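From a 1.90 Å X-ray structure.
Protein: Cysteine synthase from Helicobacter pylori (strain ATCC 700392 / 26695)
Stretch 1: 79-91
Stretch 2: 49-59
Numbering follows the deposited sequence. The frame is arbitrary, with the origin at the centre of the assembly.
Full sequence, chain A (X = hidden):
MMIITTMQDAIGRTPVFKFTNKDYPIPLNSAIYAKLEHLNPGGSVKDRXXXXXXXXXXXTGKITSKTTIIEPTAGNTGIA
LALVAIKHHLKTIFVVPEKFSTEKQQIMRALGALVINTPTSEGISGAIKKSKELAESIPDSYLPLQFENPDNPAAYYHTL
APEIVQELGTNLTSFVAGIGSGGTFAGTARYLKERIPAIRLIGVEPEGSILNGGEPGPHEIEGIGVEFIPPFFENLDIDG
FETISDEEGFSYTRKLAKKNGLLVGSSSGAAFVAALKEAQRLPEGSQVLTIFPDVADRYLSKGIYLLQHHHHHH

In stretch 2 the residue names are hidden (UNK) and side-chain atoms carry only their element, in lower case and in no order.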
ATOM      1  N   ILE A  79      12.558  -4.526   4.972  1.00 34.25           N
ATOM      2  CA  ILE A  79      11.312  -5.003   4.391  1.00 32.61           C
ATOM      3  C   ILE A  79      11.590  -5.530   2.983  1.00 31.30           C
ATOM      4  O   ILE A  79      11.138  -6.626   2.613  1.00 31.58           O
ATOM      5  CB  ILE A  79      10.249  -3.899   4.427  1.00 30.71           C
ATOM      6  CG1 ILE A  79       9.865  -3.562   5.867  1.00 31.64           C
ATOM      7  CG2 ILE A  79       9.034  -4.283   3.596  1.00 29.24           C
ATOM      8  CD1 ILE A  79       9.015  -2.325   5.990  1.00 31.05           C
ATOM      9  N   ALA A  80      12.325  -4.733   2.190  1.00 30.89           N
ATOM     10  CA  ALA A  80      12.598  -5.046   0.799  1.00 29.69           C
ATOM     11  C   ALA A  80      13.376  -6.355   0.689  1.00 31.17           C
ATOM     12  O   ALA A  80      13.028  -7.225  -0.125  1.00 31.75           O
ATOM     13  CB  ALA A  80      13.359  -3.917   0.168  1.00 29.95           C
ATOM     14  N   LEU A  81      14.409  -6.506   1.531  1.00 32.31           N
ATOM     15  CA  LEU A  81      15.239  -7.704   1.455  1.00 33.98           C
ATOM     16  C   LEU A  81      14.440  -8.934   1.887  1.00 33.73           C
ATOM     17  O   LEU A  81      14.572  -9.987   1.252  1.00 34.42           O
ATOM     18  CB  LEU A  81      16.510  -7.514   2.272  1.00 36.57           C
ATOM     19  CG  LEU A  81      17.539  -6.616   1.600  1.00 36.84           C
ATOM     20  CD1 LEU A  81      18.648  -6.257   2.578  1.00 39.35           C
ATOM     21  CD2 LEU A  81      18.113  -7.283   0.360  1.00 37.73           C
ATOM     22  N   ALA A  82      13.622  -8.793   2.938  1.00 32.81           N
ATOM     23  CA  ALA A  82      12.829  -9.900   3.439  1.00 33.43           C
ATOM     24  C   ALA A  82      11.824 -10.344   2.362  1.00 32.26           C
ATOM     25  O   ALA A  82      11.654 -11.534   2.128  1.00 32.92           O
ATOM     26  CB  ALA A  82      12.127  -9.518   4.718  1.00 33.41           C
ATOM     27  N   LEU A  83      11.206  -9.367   1.696  1.00 30.57           N
ATOM     28  CA  LEU A  83      10.187  -9.655   0.660  1.00 29.78           C
ATOM     29  C   LEU A  83      10.809 -10.439  -0.503  1.00 30.13           C
ATOM     30  O   LEU A  83      10.277 -11.484  -0.914  1.00 29.41           O
ATOM     31  CB  LEU A  83       9.574  -8.328   0.210  1.00 28.63           C
ATOM     32  CG  LEU A  83       8.491  -8.434  -0.859  1.00 28.37           C
ATOM     33  CD1 LEU A  83       7.384  -9.341  -0.415  1.00 28.59           C
ATOM     34  CD2 LEU A  83       7.919  -7.063  -1.151  1.00 27.89           C
ATOM     35  N   VAL A  84      11.990 -10.003  -0.953  1.00 30.83           N
ATOM     36  CA  VAL A  84      12.651 -10.590  -2.102  1.00 31.66           C
ATOM     37  C   VAL A  84      13.234 -11.958  -1.709  1.00 33.64           C
ATOM     38  O   VAL A  84      13.246 -12.858  -2.507  1.00 33.54           O
ATOM     39  CB  VAL A  84      13.720  -9.636  -2.669  1.00 31.74           C
ATOM     40  CG1 VAL A  84      14.560 -10.287  -3.758  1.00 33.61           C
ATOM     41  CG2 VAL A  84      13.099  -8.348  -3.184  1.00 30.80           C
ATOM     42  N   ALA A  85      13.697 -12.107  -0.458  1.00 35.78           N
ATOM     43  CA  ALA A  85      14.276 -13.372   0.025  1.00 38.39           C
ATOM     44  C   ALA A  85      13.299 -14.554  -0.087  1.00 39.44           C
ATOM     45  O   ALA A  85      13.715 -15.711  -0.232  1.00 42.52           O
ATOM     46  CB  ALA A  85      14.727 -13.200   1.453  1.00 39.70           C
ATOM     47  N   ILE A  86      12.000 -14.274   0.017  1.00 38.97           N
ATOM     48  CA  ILE A  86      10.965 -15.328   0.053  1.00 39.81           C
ATOM     49  C   ILE A  86      11.060 -16.243  -1.176  1.00 40.98           C
ATOM     50  O   ILE A  86      11.047 -17.463  -1.041  1.00 41.24           O
ATOM     51  CB  ILE A  86       9.566 -14.707   0.217  1.00 37.98           C
ATOM     52  CG1 ILE A  86       9.435 -14.089   1.611  1.00 37.43           C
ATOM     53  CG2 ILE A  86       8.495 -15.754  -0.057  1.00 38.45           C
ATOM     54  CD1 ILE A  86       8.176 -13.310   1.846  1.00 35.33           C
ATOM     55  N   LYS A  87      11.192 -15.651  -2.366  1.00 42.31           N
ATOM     56  CA  LYS A  87      11.160 -16.415  -3.603  1.00 45.28           C
ATOM     57  C   LYS A  87      12.227 -17.504  -3.578  1.00 47.05           C
ATOM     58  O   LYS A  87      11.959 -18.613  -3.990  1.00 46.58           O
ATOM     59  CB  LYS A  87      11.351 -15.511  -4.824  1.00 49.15           C
ATOM     60  CG  LYS A  87      11.274 -16.224  -6.167  1.00 54.81           C
ATOM     61  CD  LYS A  87      11.415 -15.271  -7.340  1.00 59.76           C
ATOM     62  CE  LYS A  87      11.355 -15.966  -8.688  1.00 64.42           C
ATOM     63  NZ  LYS A  87      11.322 -14.987  -9.803  1.00 65.78           N
ATOM     64  N   HIS A  88      13.434 -17.178  -3.078  1.00 50.10           N
ATOM     65  CA  HIS A  88      14.564 -18.127  -3.080  1.00 52.85           C
ATOM     66  C   HIS A  88      14.778 -18.747  -1.695  1.00 52.86           C
ATOM     67  O   HIS A  88      15.807 -19.360  -1.474  1.00 55.70           O
ATOM     68  CB  HIS A  88      15.856 -17.469  -3.589  1.00 56.71           C
ATOM     69  CG  HIS A  88      15.665 -16.614  -4.799  1.00 57.86           C
ATOM     70  ND1 HIS A  88      15.378 -15.259  -4.704  1.00 60.69           N
ATOM     71  CD2 HIS A  88      15.656 -16.914  -6.118  1.00 59.46           C
ATOM     72  CE1 HIS A  88      15.239 -14.748  -5.919  1.00 58.14           C
ATOM     73  NE2 HIS A  88      15.393 -15.752  -6.804  1.00 58.72           N
ATOM     74  N   HIS A  89      13.806 -18.599  -0.788  1.00 49.59           N
ATOM     75  CA  HIS A  89      13.817 -19.217   0.541  1.00 50.40           C
ATOM     76  C   HIS A  89      15.092 -18.835   1.323  1.00 50.48           C
ATOM     77  O   HIS A  89      15.605 -19.644   2.065  1.00 51.54           O
ATOM     78  CB  HIS A  89      13.658 -20.751   0.430  1.00 54.32           C
ATOM     79  CG  HIS A  89      12.356 -21.216  -0.139  1.00 54.53           C
ATOM     80  ND1 HIS A  89      11.317 -21.639   0.654  1.00 58.34           N
ATOM     81  CD2 HIS A  89      11.915 -21.331  -1.415  1.00 56.24           C
ATOM     82  CE1 HIS A  89      10.277 -21.971  -0.100  1.00 56.39           C
ATOM     83  NE2 HIS A  89      10.620 -21.787  -1.374  1.00 55.67           N
ATOM     84  N   LEU A  90      15.595 -17.608   1.169  1.00 48.52           N
ATOM     85  CA  LEU A  90      16.776 -17.156   1.912  1.00 50.32           C
ATOM     86  C   LEU A  90      16.360 -16.676   3.310  1.00 49.62           C
ATOM     87  O   LEU A  90      15.404 -15.928   3.463  1.00 46.88           O
ATOM     88  CB  LEU A  90      17.453 -16.005   1.164  1.00 49.85           C
ATOM     89  CG  LEU A  90      18.031 -16.328  -0.210  1.00 51.46           C
ATOM     90  CD1 LEU A  90      18.676 -15.084  -0.826  1.00 52.04           C
ATOM     91  CD2 LEU A  90      19.032 -17.466  -0.123  1.00 55.79           C
ATOM     92  N   LYS A  91      17.160 -17.027   4.319  1.00 50.83           N
ATOM     93  CA  LYS A  91      17.039 -16.443   5.673  1.00 51.61           C
ATOM     94  C   LYS A  91      17.680 -15.044   5.702  1.00 50.51           C
ATOM     95  O   LYS A  91      18.675 -14.776   5.019  1.00 51.53           O
ATOM     96  CB  LYS A  91      17.680 -17.356   6.730  1.00 55.28           C
ATOM     97  CG  LYS A  91      16.931 -18.649   7.016  1.00 56.74           C
ATOM     98  CD  LYS A  91      15.485 -18.436   7.423  1.00 55.74           C
ATOM     99  CE  LYS A  91      14.804 -19.727   7.797  1.00 57.91           C
ATOM    100  NZ  LYS A  91      13.346 -19.557   7.971  1.00 56.66           N
ATOM    101  N   UNK A  49      16.051  -1.941  -4.556  1.00 31.38           N
ATOM    102  CA  UNK A  49      17.404  -2.215  -4.020  1.00 33.43           C
ATOM    103  C   UNK A  49      17.492  -3.691  -3.619  1.00 36.15           C
ATOM    104  O   UNK A  49      18.455  -4.377  -3.947  1.00 40.58           O
ATOM    105  c   UNK A  49      20.165  -1.346  -3.039  1.00 36.93           C
ATOM    106  c   UNK A  49      19.124  -0.557  -0.916  1.00 36.97           C
ATOM    107  c   UNK A  49      18.994  -1.516  -2.093  1.00 36.33           C
ATOM    108  c   UNK A  49      17.672  -1.288  -2.829  1.00 33.14           C
ATOM    109  N   UNK A  50      16.461  -4.167  -2.909  1.00 37.17           N
ATOM    110  CA  UNK A  50      16.418  -5.527  -2.443  1.00 38.53           C
ATOM    111  C   UNK A  50      16.488  -6.497  -3.603  1.00 38.55           C
ATOM    112  O   UNK A  50      17.220  -7.460  -3.582  1.00 40.36           O
ATOM    113  N   UNK A  51      15.726  -6.197  -4.644  1.00 36.53           N
ATOM    114  CA  UNK A  51      15.617  -7.070  -5.772  1.00 38.07           C
ATOM    115  C   UNK A  51      16.945  -7.121  -6.515  1.00 38.81           C
ATOM    116  O   UNK A  51      17.369  -8.179  -6.936  1.00 42.86           O
ATOM    117  c   UNK A  51      14.536  -6.573  -6.720  1.00 36.74           C
ATOM    118  n   UNK A  51      12.155  -7.911  -8.735  1.00 44.24           N
ATOM    119  c   UNK A  51      13.157  -7.048  -8.703  1.00 37.76           C
ATOM    120  o   UNK A  51      13.111  -5.951  -9.237  1.00 36.51           O
ATOM    121  c   UNK A  51      14.369  -7.476  -7.924  1.00 39.14           C
ATOM    122  N   UNK A  52      17.589  -5.959  -6.648  1.00 39.01           N
ATOM    123  CA  UNK A  52      18.851  -5.860  -7.346  1.00 41.27           C
ATOM    124  C   UNK A  52      19.950  -6.585  -6.557  1.00 43.09           C
ATOM    125  O   UNK A  52      20.702  -7.350  -7.160  1.00 46.11           O
ATOM    126  c   UNK A  52      21.666  -3.963  -7.808  1.00 44.76           C
ATOM    127  o   UNK A  52      23.937  -3.705 -10.634  1.00 48.17           O
ATOM    128  c   UNK A  52      19.193  -4.399  -7.634  1.00 40.78           C
ATOM    129  c   UNK A  52      22.798  -3.872  -9.912  1.00 45.41           C
ATOM    130  c   UNK A  52      20.457  -4.211  -8.435  1.00 43.00           C
ATOM    131  c   UNK A  52      20.448  -4.300  -9.818  1.00 42.80           C
ATOM    132  c   UNK A  52      21.606  -4.144 -10.556  1.00 42.80           C
ATOM    133  c   UNK A  52      22.837  -3.791  -8.530  1.00 46.03           C
ATOM    134  N   UNK A  53      20.054  -6.344  -5.241  1.00 42.67           N
ATOM    135  CA  UNK A  53      21.158  -6.884  -4.423  1.00 44.76           C
ATOM    136  C   UNK A  53      21.140  -8.422  -4.448  1.00 45.63           C
ATOM    137  O   UNK A  53      22.179  -9.059  -4.613  1.00 45.89           O
ATOM    138  c   UNK A  53      21.219  -4.498  -1.299  1.00 44.40           C
ATOM    139  c   UNK A  53      21.464  -4.910  -2.747  1.00 45.12           C
ATOM    140  c   UNK A  53      21.038  -6.359  -2.985  1.00 45.61           C
ATOM    141  c   UNK A  53      22.929  -4.742  -3.086  1.00 48.36           C
ATOM    142  N   UNK A  54      19.948  -9.010  -4.295  1.00 43.91           N
ATOM    143  CA  UNK A  54      19.774 -10.451  -4.286  1.00 46.10           C
ATOM    144  C   UNK A  54      20.037 -11.038  -5.681  1.00 47.98           C
ATOM    145  O   UNK A  54      20.820 -12.016  -5.799  1.00 49.24           O
ATOM    146  c   UNK A  54      18.526 -10.613  -2.145  1.00 46.68           C
ATOM    147  c   UNK A  54      18.411 -10.828  -3.660  1.00 44.72           C
ATOM    148  c   UNK A  54      17.979 -12.248  -4.022  1.00 43.92           C
ATOM    149  c   UNK A  54      17.239 -10.585  -1.392  1.00 45.38           C
ATOM    150  N   UNK A  55      19.453 -10.420  -6.717  1.00 46.68           N
ATOM    151  CA  UNK A  55      19.644 -10.829  -8.118  1.00 49.74           C
ATOM    152  C   UNK A  55      21.116 -10.869  -8.513  1.00 55.00           C
ATOM    153  O   UNK A  55      21.598 -11.856  -9.051  1.00 60.14           O
ATOM    154  N   UNK A  56      21.843  -9.783  -8.227  1.00 57.69           N
ATOM    155  CA  UNK A  56      23.253  -9.672  -8.598  1.00 62.54           C
ATOM    156  C   UNK A  56      24.113 -10.570  -7.713  1.00 63.84           C
ATOM    157  O   UNK A  56      25.099 -11.096  -8.187  1.00 67.17           O
ATOM    158  o   UNK A  56      24.260  -8.034 -11.543  1.00 70.34           O
ATOM    159  o   UNK A  56      22.042  -8.066 -11.604  1.00 70.33           O
ATOM    160  c   UNK A  56      23.135  -7.855 -11.010  1.00 70.55           C
ATOM    161  c   UNK A  56      23.084  -7.341  -9.571  1.00 66.57           C
ATOM    162  c   UNK A  56      23.741  -8.225  -8.528  1.00 63.82           C
ATOM    163  N   UNK A  57      23.732 -10.726  -6.443  1.00 63.02           N
ATOM    164  CA  UNK A  57      24.420 -11.625  -5.507  1.00 63.65           C
ATOM    165  C   UNK A  57      24.499 -13.056  -6.029  1.00 65.54           C
ATOM    166  O   UNK A  57      25.559 -13.706  -5.942  1.00 65.79           O
ATOM    167  N   UNK A  58      23.374 -13.556  -6.560  1.00 63.58           N
ATOM    168  CA  UNK A  58      23.325 -14.874  -7.195  1.00 67.44           C
ATOM    169  C   UNK A  58      24.242 -14.904  -8.430  1.00 71.04           C
ATOM    170  O   UNK A  58      24.883 -15.908  -8.692  1.00 74.60           O
ATOM    171  c   UNK A  58      19.381 -15.823  -4.736  1.00 59.36           C
ATOM    172  c   UNK A  58      21.120 -15.910  -6.407  1.00 62.58           C
ATOM    173  c   UNK A  58      21.420 -17.201  -5.987  1.00 65.85           C
ATOM    174  c   UNK A  58      20.707 -17.792  -4.954  1.00 64.81           C
ATOM    175  c   UNK A  58      19.687 -17.104  -4.331  1.00 61.01           C
ATOM    176  c   UNK A  58      20.091 -15.232  -5.770  1.00 60.08           C
ATOM    177  c   UNK A  58      21.886 -15.270  -7.537  1.00 63.27           C
ATOM    178  N   UNK A  59      24.317 -13.773  -9.105  1.00 74.31           N
ATOM    179  CA  UNK A  59      25.084 -13.644 -10.362  1.00 75.88           C
ATOM    180  C   UNK A  59      26.588 -13.677 -10.096  1.00 73.62           C
ATOM    181  O   UNK A  59      27.286 -14.301 -10.873  1.00 74.87           O
ATOM    182  c   UNK A  59      22.390 -13.152 -13.711  1.00 86.17           C
ATOM    183  c   UNK A  59      24.403 -12.339 -12.464  1.00 78.41           C
ATOM    184  c   UNK A  59      23.588 -13.527 -12.869  1.00 83.95           C
ATOM    185  c   UNK A  59      24.717 -12.298 -10.983  1.00 75.86           C
ATOM    186  n   UNK A  59      22.447 -11.733 -14.131  1.00 86.06           N
TER

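Four side-chain carbons forked at the second identify position 49 as Leu49; its CB, the nearest side-chain atom, stays 5.9 Å from Ala80 CB.

Position 50 has no side-chain atoms, which makes it Gly50. Its CA lies 3.7 Å from Leu81 CD2 and 4.3 Å from Ala80 CB, and the CA atoms of Leu81 and Gly50 are 4.6 Å apart. An ideal CB here would fall 3.0 Å from Ala80 C, a clash, so the bare backbone is what permits this approach.

Position 51 bears three carbons, the third carrying one oxygen and one nitrogen; a terminal amide on this chain length is Gln51. Its CB is 4.2 Å from Val84 CG2, while its backbone N is closer to that methyl, at 3.7 Å. NE2 is hydrogen-bonded elsewhere in the structure.

Position 52 shows one carbon, then a six-carbon ring bearing an oxygen, the pattern of Tyr52. Its CA-to-CB bond points away from stretch 1.

Position 53 again has four carbons forked at the second, hence Leu53. Its CD1 reaches Leu81 CD2 at 4.5 Å, a marginal apolar contact.

Position 54 has four carbons forked at the first, one arm two carbons long: Ile54. With chi1 m and chi2 t, its CD1 lies 3.6 Å from Val84 CG1 and 3.8 Å from Leu81 CD2, while its CG2 is 4.3 Å from Leu90 CD1. This residue has the largest area covered by stretch 1, 93 Å².

Position 55 lacks side-chain atoms: Gly55. An ideal CB would be crowded by Gln51 O at 3.1 Å, within its own helix.

Position 56 has three carbons, the third with two oxygens, a carboxylate that defines Glu56, out of reach of stretch 1.

Position 57 is bare, Gly57, likewise without contact.

Position 58 has one carbon and an unsubstituted six-carbon ring: Phe58. Its CE2 sits over one face of the His88 ring, 3.8 Å from His88 CG, with centroids 5.0 Å apart and planes at 47°. The same CE2 is 4.0 Å from Leu90 CD1.

Position 59 has four carbons in a row ending in nitrogen, Lys59, poorly ordered and out of reach.

The contact therefore works by close packing, without hydrogen bonds between the stretches. Helix axes approach to 8.1 Å at 53°, nearest backbone to backbone at Gly50. Further along, Ile54 fills the space beside Leu81 and Val84, and Phe58 covers His88 and Leu90. The two stretches bury 458 Å², both sides summed, and the contact also buries His88 ND1, which has no partner in the model.

Stretch 2 (49-59) LGQYLIGEGFK
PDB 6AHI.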